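Local coordinates for protein Ral guanine nucleotide dissociation stimulator-like 2 (Mus musculus, PDB 4JGW) that probably acts as a guanine nucleotide exchange factor, is a putative effector of Ras and/or Rap, and associates in vitro with GTP-bound Rap1A and H-Ras, at residues Leu80-Arg84 with His129-Phe133; Asn220-Cys226 with Leu242-Val246; Ser263-Thr268 with Thr278-Leu282. All coordinates share one frame; numbering follows the deposited sequence.

Contact 1: Leu80-Arg84 with His129-Phe133; sequences LATHR and HPEDF
Arg-84 and Asp-132 form a salt bridge across the contact. The guanidinium and carboxylate lie nearly parallel, planes 5° apart, with OD1 of Asp-132 3.5 Å from NE of Arg-84 and over one face of the guanidinium. No N-H points at that oxygen, so the salt bridge is purely electrostatic, and NE has its own hydrogen bond to Thr-89 OG1. Hydrogen bonds join the neighbouring polar groups through a water that donates to Leu-80 O (2.7 Å) and Asp-132 OD2 (2.6 Å). Within the REM domain this water bridges the C-terminal end of helix 75-82 and the 3-10 turn 130-132, which follows helix 108-128. The same Leu-80 O accepts from His-83 ND1 (2.9 Å), which approaches from above the carbonyl plane. A chi1 of 78° swings the His-83 ring back over its own backbone, and its CE1 edge meets Asp-132 OD2 at 3.1 Å, ring and carboxylate planes 76° apart. Trp-125 NE1 also bonds OD2, while His-83 NE2 bonds Thr-89 OG1. Van der Waals contact comes from His-129: its ring leans on the helix end, NE2 3.7 Å from Ala-81 CA and CD2 4.3 Å from Leu-80 CB.

Contact 2: Asn220-Cys226 with Leu242-Val246; sequences NLIPSQC and LCPSV
The N-terminal turn of helix 244-264, in the CDC25-homology domain, is gripped by the loop that follows helix 203-219: Ser-245 reaches into this loop and Gln-225 reaches back. With chi1 at 74°, Ser-245 OG stands between its own backbone N and carbonyl carbon and turns to two partners. It accepts the backbone N-H of Ile-222, N to OG 3.0 Å and nearly straight at 170°, and donates to OE1 of Gln-225 at 2.5 Å, a length too short to be pressed. The hydroxyl thus sits between a loop amide and a side-chain amide. Gln-225 OE1 takes a second donor, the backbone N of Ser-245 at 3.2 Å; this N-H comes in the carbonyl plane, whereas the hydroxyl lies well above it. Since Cys-243 holds the N-cap position, Ser-245 N belongs to the first helical turn, where amides have no carbonyl one turn earlier to bond, and the glutamine oxygen serves instead. The Gln-225 chain, extended beyond CG (chi2 176°), crosses the Pro-244 ring at about a right angle, with Gln-225 NE2 3.6 Å from Pro-244 CD. Nearer its root, Gln-225 CB packs against Val-246 CG2 (3.7 Å) and Cys-243 CB (3.9 Å). Val-246 CG2 is shared: Leu-221 CD1 meets it at 3.7 Å, the two side chains crossing obliquely, and Cys-226 SG touches it at 3.9 Å. Leu-221 CD1 also lies against the Ser-245 carbonyl oxygen. This apolar side of the contact continues inward, where Leu-395 of helix 392-404 covers both Cys-226 and Val-246, and Leu-391 packs on Leu-221. Leu-221 O also accepts a hydrogen bond from Gln-433 NE2 of helix 416-436.

Contact 3: Ser263-Thr268 with Thr278-Leu282; sequences SVLGAT and TVRPL
Leu-282 has CG beside its backbone N (chi1 -68°), which sends CD1 onto the backbone of Gly-266, 3.8 Å from its CA. The glycine has no side chain to stand in the way of this methyl, which also lies 3.9 Å from Val-264 O. Thr-278, at chi1 55°, holds OG1 between its backbone N and carbonyl carbon, close to the facing strand: OG1 comes 3.5 Å from Thr-268 CB and makes a weak hydrogen bond to Thr-268 O. Backbone bonds carry the rest of the pairing. Thr-268 N gives to Thr-278 O at 2.8 Å, Thr-278 N to Thr-268 O at 3.0 Å, and Arg-280 N to Gly-266 O at 2.9 Å. Between these, Ala-267 and Val-279 form a non-hydrogen-bonded pair with CB of Ala-267 4.2 Å from CG2 of Val-279. Their face is continued by Leu-457 on Ala-267 and by Val-465 of helix 459-469 on Val-279. The two threonines are on the other face, where the extended Arg-280 crosses Thr-268, its NH1 3.9 Å from the OG1 of Thr-268 and salt-bridged to Asp-194. Beyond the strand pair, a water lies between the carbonyl oxygens of Leu-265 and Arg-280. Gly-266, at phi 60°, is the C-prime residue of a Schellman motif, so helix 244-264 ends and the chain enters directly the first strand of a two-stranded antiparallel beta hairpin, 267-269 with 277-279.

In the fold
From the N terminus, the chain first passes the long antiparallel strands and then the REM helices, where contact 1 closes a mostly helical loop of 44 residues. Contact 2 follows in the CDC25-homology domain, closing a short loop of 15 residues, most of it not modelled, ahead of helix 244-264. Contact 3 comes at the far end of that helix, closing the hairpin that leads on to helix 284-303. The three run in series; none nests or crosses. Contacts 1 and 2 nevertheless touch, Ala-81 against Ser-224 and Glu-131 against Ile-222, so the REM domain packs against the CDC25-homology domain here. Helix 244-264 connects contacts 2 and 3, whose centres are about 35 Å apart.

Contact 1: Leu80-Arg84 with His129-Phe133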
ATOM      1  N   LEU A  80       7.378 -10.034  -9.405  1.00 27.22           N
ATOM      2  CA  LEU A  80       6.374  -9.309 -10.184  1.00 27.40           C
ATOM      3  C   LEU A  80       5.886  -8.046  -9.480  1.00 27.49           C
ATOM      4  O   LEU A  80       5.587  -7.051 -10.135  1.00 27.49           O
ATOM      5  CB  LEU A  80       5.186 -10.215 -10.537  1.00 27.27           C
ATOM      6  CG  LEU A  80       5.419 -11.377 -11.515  1.00 27.49           C
ATOM      7  CD1 LEU A  80       4.138 -12.179 -11.706  1.00 26.85           C
ATOM      8  CD2 LEU A  80       5.967 -10.904 -12.866  1.00 26.81           C
ATOM      9  N   ALA A  81       5.816  -8.092  -8.152  1.00 27.81           N
ATOM     10  CA  ALA A  81       5.335  -6.960  -7.361  1.00 28.17           C
ATOM     11  C   ALA A  81       6.393  -5.878  -7.132  1.00 28.45           C
ATOM     12  O   ALA A  81       6.060  -4.696  -7.063  1.00 28.19           O
ATOM     13  CB  ALA A  81       4.773  -7.440  -6.030  1.00 28.11           C
ATOM     14  N   THR A  82       7.657  -6.283  -7.019  1.00 28.84           N
ATOM     15  CA  THR A  82       8.737  -5.361  -6.651  1.00 29.32           C
ATOM     16  C   THR A  82       9.657  -4.937  -7.806  1.00 29.88           C
ATOM     17  O   THR A  82      10.534  -4.097  -7.610  1.00 29.95           O
ATOM     18  CB  THR A  82       9.620  -5.933  -5.510  1.00 29.23           C
ATOM     19  OG1 THR A  82      10.279  -7.126  -5.956  1.00 28.77           O
ATOM     20  CG2 THR A  82       8.791  -6.237  -4.265  1.00 29.23           C
ATOM     21  N   HIS A  83       9.458  -5.503  -8.997  1.00 30.59           N
ATOM     22  CA  HIS A  83      10.412  -5.327 -10.105  1.00 31.45           C
ATOM     23  C   HIS A  83      10.692  -3.875 -10.510  1.00 32.19           C
ATOM     24  O   HIS A  83      11.804  -3.551 -10.926  1.00 32.46           O
ATOM     25  CB  HIS A  83      10.026  -6.174 -11.326  1.00 31.27           C
ATOM     26  CG  HIS A  83       8.908  -5.605 -12.142  1.00 31.35           C
ATOM     27  ND1 HIS A  83       7.581  -5.760 -11.800  1.00 31.30           N
ATOM     28  CD2 HIS A  83       8.918  -4.898 -13.297  1.00 31.15           C
ATOM     29  CE1 HIS A  83       6.824  -5.164 -12.703  1.00 31.46           C
ATOM     30  NE2 HIS A  83       7.611  -4.634 -13.623  1.00 31.19           N
ATOM     31  N   ARG A  84       9.691  -3.009 -10.369  1.00 32.96           N
ATOM     32  CA  ARG A  84       9.826  -1.605 -10.760  1.00 33.80           C
ATOM     33  C   ARG A  84      10.771  -0.820  -9.850  1.00 34.16           C
ATOM     34  O   ARG A  84      11.116   0.322 -10.151  1.00 34.30           O
ATOM     35  CB  ARG A  84       8.458  -0.924 -10.830  1.00 33.92           C
ATOM     36  CG  ARG A  84       7.606  -1.399 -11.987  1.00 34.62           C
ATOM     37  CD  ARG A  84       6.462  -0.445 -12.259  1.00 36.58           C
ATOM     38  NE  ARG A  84       5.951  -0.622 -13.616  1.00 37.56           N
ATOM     39  CZ  ARG A  84       5.240   0.280 -14.281  1.00 38.12           C
ATOM     40  NH1 ARG A  84       4.943   1.449 -13.724  1.00 38.12           N
ATOM     41  NH2 ARG A  84       4.830   0.013 -15.514  1.00 38.74           N
ATOM     42  N   HIS A 129      -1.169  -7.016 -11.672  1.00 34.94           N
ATOM     43  CA  HIS A 129      -0.746  -5.635 -11.911  1.00 35.43           C
ATOM     44  C   HIS A 129      -1.043  -5.176 -13.344  1.00 35.88           C
ATOM     45  O   HIS A 129      -0.121  -5.021 -14.146  1.00 35.90           O
ATOM     46  CB  HIS A 129       0.750  -5.472 -11.602  1.00 35.33           C
ATOM     47  CG  HIS A 129       1.210  -6.239 -10.401  1.00 34.94           C
ATOM     48  ND1 HIS A 129       0.909  -5.856  -9.112  1.00 34.46           N
ATOM     49  CD2 HIS A 129       1.949  -7.368 -10.295  1.00 34.61           C
ATOM     50  CE1 HIS A 129       1.443  -6.717  -8.263  1.00 34.23           C
ATOM     51  NE2 HIS A 129       2.080  -7.644  -8.956  1.00 34.42           N
ATOM     52  N   PRO A 130      -2.332  -4.948 -13.668  1.00 36.44           N
ATOM     53  CA  PRO A 130      -2.693  -4.538 -15.032  1.00 36.97           C
ATOM     54  C   PRO A 130      -2.118  -3.178 -15.436  1.00 37.58           C
ATOM     55  O   PRO A 130      -1.858  -2.952 -16.620  1.00 37.67           O
ATOM     56  CB  PRO A 130      -4.227  -4.490 -14.996  1.00 36.95           C
ATOM     57  CG  PRO A 130      -4.578  -4.335 -13.558  1.00 36.67           C
ATOM     58  CD  PRO A 130      -3.517  -5.062 -12.797  1.00 36.42           C
ATOM     59  N   GLU A 131      -1.907  -2.300 -14.455  1.00 38.27           N
ATOM     60  CA  GLU A 131      -1.402  -0.943 -14.689  1.00 39.01           C
ATOM     61  C   GLU A 131       0.047  -0.910 -15.183  1.00 39.48           C
ATOM     62  O   GLU A 131       0.505   0.111 -15.708  1.00 39.43           O
ATOM     63  CB  GLU A 131      -1.550  -0.082 -13.426  1.00 39.07           C
ATOM     64  CG  GLU A 131      -2.996   0.161 -12.970  1.00 39.85           C
ATOM     65  CD  GLU A 131      -3.544  -0.937 -12.059  1.00 40.99           C
ATOM     66  OE1 GLU A 131      -2.797  -1.888 -11.721  1.00 40.99           O
ATOM     67  OE2 GLU A 131      -4.730  -0.844 -11.674  1.00 41.17           O
ATOM     68  N   ASP A 132       0.761  -2.024 -15.014  1.00 40.03           N
ATOM     69  CA  ASP A 132       2.140  -2.155 -15.493  1.00 40.68           C
ATOM     70  C   ASP A 132       2.227  -2.132 -17.017  1.00 41.19           C
ATOM     71  O   ASP A 132       3.216  -1.665 -17.579  1.00 41.16           O
ATOM     72  CB  ASP A 132       2.779  -3.448 -14.967  1.00 40.54           C
ATOM     73  CG  ASP A 132       3.220  -3.349 -13.514  1.00 40.43           C
ATOM     74  OD1 ASP A 132       2.945  -2.326 -12.852  1.00 40.40           O
ATOM     75  OD2 ASP A 132       3.849  -4.311 -13.028  1.00 40.46           O
ATOM     76  N   PHE A 133       1.183  -2.634 -17.672  1.00 42.06           N
ATOM     77  CA  PHE A 133       1.165  -2.791 -19.125  1.00 42.95           C
ATOM     78  C   PHE A 133       0.451  -1.637 -19.831  1.00 43.68           C
ATOM     79  O   PHE A 133      -0.681  -1.283 -19.486  1.00 43.72           O
ATOM     80  CB  PHE A 133       0.521  -4.127 -19.507  1.00 42.91           C
ATOM     81  CG  PHE A 133       1.212  -5.325 -18.917  1.00 42.96           C
ATOM     82  CD1 PHE A 133       0.798  -5.854 -17.698  1.00 42.99           C
ATOM     83  CD2 PHE A 133       2.280  -5.924 -19.579  1.00 42.89           C
ATOM     84  CE1 PHE A 133       1.439  -6.962 -17.147  1.00 42.98           C
ATOM     85  CE2 PHE A 133       2.926  -7.032 -19.036  1.00 42.82           C
ATOM     86  CZ  PHE A 133       2.502  -7.552 -17.819  1.00 42.75           C
TER
HETATM   87  O   HOH W   1       4.487  -4.619 -10.494  1.00 17.80           O

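Contact 2: Asn220-Cys226 with Leu242-Val246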
ATOM      1  N   ASN A 220      -7.760   1.664  -4.566  1.00 32.89           N
ATOM      2  CA  ASN A 220      -7.065   2.064  -5.790  1.00 32.85           C
ATOM      3  C   ASN A 220      -5.544   2.152  -5.611  1.00 32.74           C
ATOM      4  O   ASN A 220      -4.816   2.453  -6.560  1.00 32.81           O
ATOM      5  CB  ASN A 220      -7.619   3.395  -6.314  1.00 32.93           C
ATOM      6  CG  ASN A 220      -9.021   3.264  -6.896  1.00 33.39           C
ATOM      7  OD1 ASN A 220      -9.307   2.349  -7.669  1.00 34.38           O
ATOM      8  ND2 ASN A 220      -9.900   4.193  -6.535  1.00 34.00           N
ATOM      9  N   LEU A 221      -5.074   1.888  -4.394  1.00 32.65           N
ATOM     10  CA  LEU A 221      -3.647   1.931  -4.088  1.00 32.51           C
ATOM     11  C   LEU A 221      -2.889   0.799  -4.777  1.00 32.49           C
ATOM     12  O   LEU A 221      -3.254  -0.372  -4.665  1.00 32.22           O
ATOM     13  CB  LEU A 221      -3.410   1.876  -2.574  1.00 32.43           C
ATOM     14  CG  LEU A 221      -1.960   1.934  -2.072  1.00 32.49           C
ATOM     15  CD1 LEU A 221      -1.403   3.352  -2.147  1.00 32.46           C
ATOM     16  CD2 LEU A 221      -1.863   1.409  -0.656  1.00 32.21           C
ATOM     17  N   ILE A 222      -1.841   1.174  -5.502  1.00 32.67           N
ATOM     18  CA  ILE A 222      -0.899   0.215  -6.059  1.00 32.92           C
ATOM     19  C   ILE A 222       0.225   0.041  -5.033  1.00 33.03           C
ATOM     20  O   ILE A 222       1.033   0.949  -4.842  1.00 33.02           O
ATOM     21  CB  ILE A 222      -0.363   0.678  -7.435  1.00 32.95           C
ATOM     22  CG1 ILE A 222      -1.536   0.927  -8.398  1.00 33.13           C
ATOM     23  CG2 ILE A 222       0.610  -0.357  -8.008  1.00 32.90           C
ATOM     24  CD1 ILE A 222      -1.166   1.661  -9.677  1.00 33.69           C
ATOM     25  N   PRO A 223       0.255  -1.122  -4.347  1.00 33.17           N
ATOM     26  CA  PRO A 223       1.172  -1.360  -3.225  1.00 33.33           C
ATOM     27  C   PRO A 223       2.652  -1.161  -3.556  1.00 33.51           C
ATOM     28  O   PRO A 223       3.406  -0.711  -2.696  1.00 33.61           O
ATOM     29  CB  PRO A 223       0.893  -2.820  -2.848  1.00 33.33           C
ATOM     30  CG  PRO A 223      -0.514  -3.053  -3.295  1.00 33.30           C
ATOM     31  CD  PRO A 223      -0.632  -2.279  -4.575  1.00 33.14           C
ATOM     32  N   SER A 224       3.055  -1.475  -4.787  1.00 33.71           N
ATOM     33  CA  SER A 224       4.446  -1.302  -5.216  1.00 33.92           C
ATOM     34  C   SER A 224       4.901   0.162  -5.201  1.00 34.12           C
ATOM     35  O   SER A 224       6.092   0.447  -5.058  1.00 34.00           O
ATOM     36  CB  SER A 224       4.666  -1.902  -6.604  1.00 33.89           C
ATOM     37  OG  SER A 224       3.894  -1.237  -7.586  1.00 34.10           O
ATOM     38  N   GLN A 225       3.951   1.083  -5.345  1.00 34.32           N
ATOM     39  CA  GLN A 225       4.248   2.515  -5.277  1.00 34.68           C
ATOM     40  C   GLN A 225       4.621   2.963  -3.857  1.00 34.79           C
ATOM     41  O   GLN A 225       5.152   4.059  -3.669  1.00 34.76           O
ATOM     42  CB  GLN A 225       3.087   3.341  -5.840  1.00 34.73           C
ATOM     43  CG  GLN A 225       2.904   3.202  -7.352  1.00 34.86           C
ATOM     44  CD  GLN A 225       1.695   3.957  -7.881  1.00 35.63           C
ATOM     45  OE1 GLN A 225       1.017   4.673  -7.144  1.00 35.80           O
ATOM     46  NE2 GLN A 225       1.425   3.804  -9.172  1.00 35.71           N
ATOM     47  N   CYS A 226       4.352   2.105  -2.872  1.00 35.10           N
ATOM     48  CA  CYS A 226       4.733   2.355  -1.478  1.00 35.44           C
ATOM     49  C   CYS A 226       6.204   2.040  -1.184  1.00 35.99           C
ATOM     50  O   CYS A 226       6.722   2.430  -0.135  1.00 35.96           O
ATOM     51  CB  CYS A 226       3.850   1.548  -0.519  1.00 35.35           C
ATOM     52  SG  CYS A 226       2.097   1.947  -0.546  1.00 34.34           S
ATOM     53  N   LEU A 242       5.077  10.064 -10.007  1.00 44.24           N
ATOM     54  CA  LEU A 242       5.382   8.692 -10.405  1.00 44.16           C
ATOM     55  C   LEU A 242       4.770   7.667  -9.441  1.00 43.95           C
ATOM     56  O   LEU A 242       4.865   6.456  -9.663  1.00 44.07           O
ATOM     57  CB  LEU A 242       6.900   8.494 -10.520  1.00 44.31           C
ATOM     58  CG  LEU A 242       7.420   7.538 -11.601  1.00 44.61           C
ATOM     59  CD1 LEU A 242       7.269   8.146 -12.995  1.00 44.85           C
ATOM     60  CD2 LEU A 242       8.874   7.168 -11.338  1.00 44.87           C
ATOM     61  N   CYS A 243       4.150   8.164  -8.370  1.00 43.53           N
ATOM     62  CA  CYS A 243       3.409   7.331  -7.423  1.00 42.94           C
ATOM     63  C   CYS A 243       2.078   8.015  -7.082  1.00 42.31           C
ATOM     64  O   CYS A 243       1.888   8.478  -5.952  1.00 42.25           O
ATOM     65  CB  CYS A 243       4.228   7.091  -6.152  1.00 43.05           C
ATOM     66  SG  CYS A 243       5.876   6.395  -6.406  1.00 44.02           S
ATOM     67  N   PRO A 244       1.148   8.076  -8.059  1.00 41.62           N
ATOM     68  CA  PRO A 244      -0.076   8.865  -7.895  1.00 41.02           C
ATOM     69  C   PRO A 244      -1.063   8.280  -6.884  1.00 40.36           C
ATOM     70  O   PRO A 244      -1.734   9.039  -6.182  1.00 40.25           O
ATOM     71  CB  PRO A 244      -0.696   8.865  -9.306  1.00 41.13           C
ATOM     72  CG  PRO A 244       0.342   8.263 -10.216  1.00 41.33           C
ATOM     73  CD  PRO A 244       1.165   7.372  -9.351  1.00 41.62           C
ATOM     74  N   SER A 245      -1.143   6.951  -6.810  1.00 39.52           N
ATOM     75  CA  SER A 245      -2.093   6.278  -5.922  1.00 38.68           C
ATOM     76  C   SER A 245      -1.740   6.445  -4.444  1.00 38.09           C
ATOM     77  O   SER A 245      -2.623   6.437  -3.589  1.00 37.95           O
ATOM     78  CB  SER A 245      -2.229   4.793  -6.286  1.00 38.81           C
ATOM     79  OG  SER A 245      -1.087   4.051  -5.888  1.00 38.65           O
ATOM     80  N   VAL A 246      -0.447   6.591  -4.151  1.00 37.50           N
ATOM     81  CA  VAL A 246       0.012   6.907  -2.796  1.00 36.95           C
ATOM     82  C   VAL A 246      -0.246   8.385  -2.498  1.00 36.67           C
ATOM     83  O   VAL A 246      -0.766   8.730  -1.433  1.00 36.67           O
ATOM     84  CB  VAL A 246       1.516   6.577  -2.591  1.00 36.95           C
ATOM     85  CG1 VAL A 246       1.965   6.928  -1.175  1.00 36.60           C
ATOM     86  CG2 VAL A 246       1.792   5.109  -2.879  1.00 36.75           C
TER

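Contact 3: Ser263-Thr268 with Thr278-Leu282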
ATOM      1  N   SER A 263     -11.655  24.150  10.920  1.00 34.98           N
ATOM      2  CA  SER A 263     -12.959  24.311  11.573  1.00 35.22           C
ATOM      3  C   SER A 263     -12.841  24.694  13.045  1.00 35.33           C
ATOM      4  O   SER A 263     -13.602  25.534  13.530  1.00 35.24           O
ATOM      5  CB  SER A 263     -13.819  23.055  11.415  1.00 35.18           C
ATOM      6  OG  SER A 263     -13.428  22.038  12.312  1.00 35.53           O
ATOM      7  N   VAL A 264     -11.890  24.074  13.743  1.00 35.53           N
ATOM      8  CA  VAL A 264     -11.611  24.401  15.142  1.00 35.83           C
ATOM      9  C   VAL A 264     -11.184  25.867  15.272  1.00 36.19           C
ATOM     10  O   VAL A 264     -11.599  26.560  16.202  1.00 36.07           O
ATOM     11  CB  VAL A 264     -10.553  23.442  15.760  1.00 35.73           C
ATOM     12  CG1 VAL A 264     -10.001  23.991  17.069  1.00 35.67           C
ATOM     13  CG2 VAL A 264     -11.156  22.061  15.986  1.00 35.55           C
ATOM     14  N   LEU A 265     -10.377  26.337  14.323  1.00 36.67           N
ATOM     15  CA  LEU A 265      -9.960  27.736  14.294  1.00 37.32           C
ATOM     16  C   LEU A 265     -11.031  28.647  13.688  1.00 37.80           C
ATOM     17  O   LEU A 265     -10.907  29.872  13.737  1.00 37.71           O
ATOM     18  CB  LEU A 265      -8.629  27.895  13.549  1.00 37.21           C
ATOM     19  CG  LEU A 265      -7.382  27.296  14.209  1.00 37.22           C
ATOM     20  CD1 LEU A 265      -6.203  27.341  13.252  1.00 37.30           C
ATOM     21  CD2 LEU A 265      -7.038  27.997  15.521  1.00 37.19           C
ATOM     22  N   GLY A 266     -12.076  28.039  13.126  1.00 38.46           N
ATOM     23  CA  GLY A 266     -13.182  28.767  12.502  1.00 39.47           C
ATOM     24  C   GLY A 266     -12.739  29.638  11.342  1.00 40.15           C
ATOM     25  O   GLY A 266     -13.336  30.683  11.075  1.00 40.02           O
ATOM     26  N   ALA A 267     -11.690  29.194  10.654  1.00 41.04           N
ATOM     27  CA  ALA A 267     -11.051  29.980   9.607  1.00 42.03           C
ATOM     28  C   ALA A 267     -11.215  29.362   8.221  1.00 42.77           C
ATOM     29  O   ALA A 267     -11.326  28.143   8.079  1.00 42.95           O
ATOM     30  CB  ALA A 267      -9.578  30.184   9.931  1.00 41.93           C
ATOM     31  N   THR A 268     -11.223  30.219   7.205  1.00 43.74           N
ATOM     32  CA  THR A 268     -11.322  29.789   5.816  1.00 44.72           C
ATOM     33  C   THR A 268     -10.161  30.374   5.016  1.00 45.37           C
ATOM     34  O   THR A 268      -9.964  31.593   4.989  1.00 45.47           O
ATOM     35  CB  THR A 268     -12.672  30.205   5.196  1.00 44.67           C
ATOM     36  OG1 THR A 268     -13.744  29.699   6.001  1.00 44.83           O
ATOM     37  CG2 THR A 268     -12.812  29.667   3.778  1.00 44.79           C
ATOM     38  N   THR A 278      -9.919  34.302   6.363  1.00 47.93           N
ATOM     39  CA  THR A 278     -11.082  34.902   7.014  1.00 47.37           C
ATOM     40  C   THR A 278     -11.443  34.076   8.244  1.00 46.89           C
ATOM     41  O   THR A 278     -11.474  32.845   8.186  1.00 46.89           O
ATOM     42  CB  THR A 278     -12.297  34.994   6.069  1.00 47.41           C
ATOM     43  OG1 THR A 278     -12.591  33.697   5.537  1.00 47.82           O
ATOM     44  CG2 THR A 278     -12.015  35.959   4.922  1.00 47.56           C
ATOM     45  N   VAL A 279     -11.709  34.761   9.355  1.00 46.24           N
ATOM     46  CA  VAL A 279     -11.952  34.109  10.640  1.00 45.50           C
ATOM     47  C   VAL A 279     -13.332  34.477  11.188  1.00 45.10           C
ATOM     48  O   VAL A 279     -13.737  35.641  11.141  1.00 45.02           O
ATOM     49  CB  VAL A 279     -10.852  34.471  11.683  1.00 45.56           C
ATOM     50  CG1 VAL A 279     -11.058  33.711  12.992  1.00 45.37           C
ATOM     51  CG2 VAL A 279      -9.456  34.191  11.126  1.00 45.30           C
ATOM     52  N   ARG A 280     -14.044  33.473  11.697  1.00 44.54           N
ATOM     53  CA  ARG A 280     -15.341  33.667  12.341  1.00 44.03           C
ATOM     54  C   ARG A 280     -15.193  33.731  13.864  1.00 43.42           C
ATOM     55  O   ARG A 280     -14.290  33.102  14.418  1.00 43.44           O
ATOM     56  CB  ARG A 280     -16.306  32.547  11.948  1.00 44.16           C
ATOM     57  CG  ARG A 280     -16.840  32.665  10.532  1.00 44.92           C
ATOM     58  CD  ARG A 280     -17.933  31.644  10.273  1.00 46.13           C
ATOM     59  NE  ARG A 280     -18.546  31.821   8.959  1.00 46.89           N
ATOM     60  CZ  ARG A 280     -18.139  31.215   7.846  1.00 47.40           C
ATOM     61  NH1 ARG A 280     -17.106  30.380   7.871  1.00 47.62           N
ATOM     62  NH2 ARG A 280     -18.769  31.446   6.702  1.00 47.63           N
ATOM     63  N   PRO A 281     -16.078  34.490  14.546  1.00 42.87           N
ATOM     64  CA  PRO A 281     -15.993  34.659  16.002  1.00 42.36           C
ATOM     65  C   PRO A 281     -16.345  33.393  16.777  1.00 41.79           C
ATOM     66  O   PRO A 281     -17.428  32.833  16.590  1.00 41.78           O
ATOM     67  CB  PRO A 281     -17.035  35.744  16.292  1.00 42.41           C
ATOM     68  CG  PRO A 281     -18.013  35.645  15.169  1.00 42.65           C
ATOM     69  CD  PRO A 281     -17.206  35.250  13.969  1.00 42.82           C
ATOM     70  N   LEU A 282     -15.435  32.953  17.643  1.00 41.13           N
ATOM     71  CA  LEU A 282     -15.679  31.782  18.484  1.00 40.49           C
ATOM     72  C   LEU A 282     -15.174  31.983  19.911  1.00 40.11           C
ATOM     73  O   LEU A 282     -13.974  32.163  20.142  1.00 39.90           O
ATOM     74  CB  LEU A 282     -15.055  30.516  17.873  1.00 40.47           C
ATOM     75  CG  LEU A 282     -15.626  29.946  16.566  1.00 40.25           C
ATOM     76  CD1 LEU A 282     -14.697  28.886  15.997  1.00 39.84           C
ATOM     77  CD2 LEU A 282     -17.035  29.386  16.748  1.00 40.02           C
TER
HETATM   78  O   HOH W   2     -12.348  31.343  15.466  1.00 27.00           O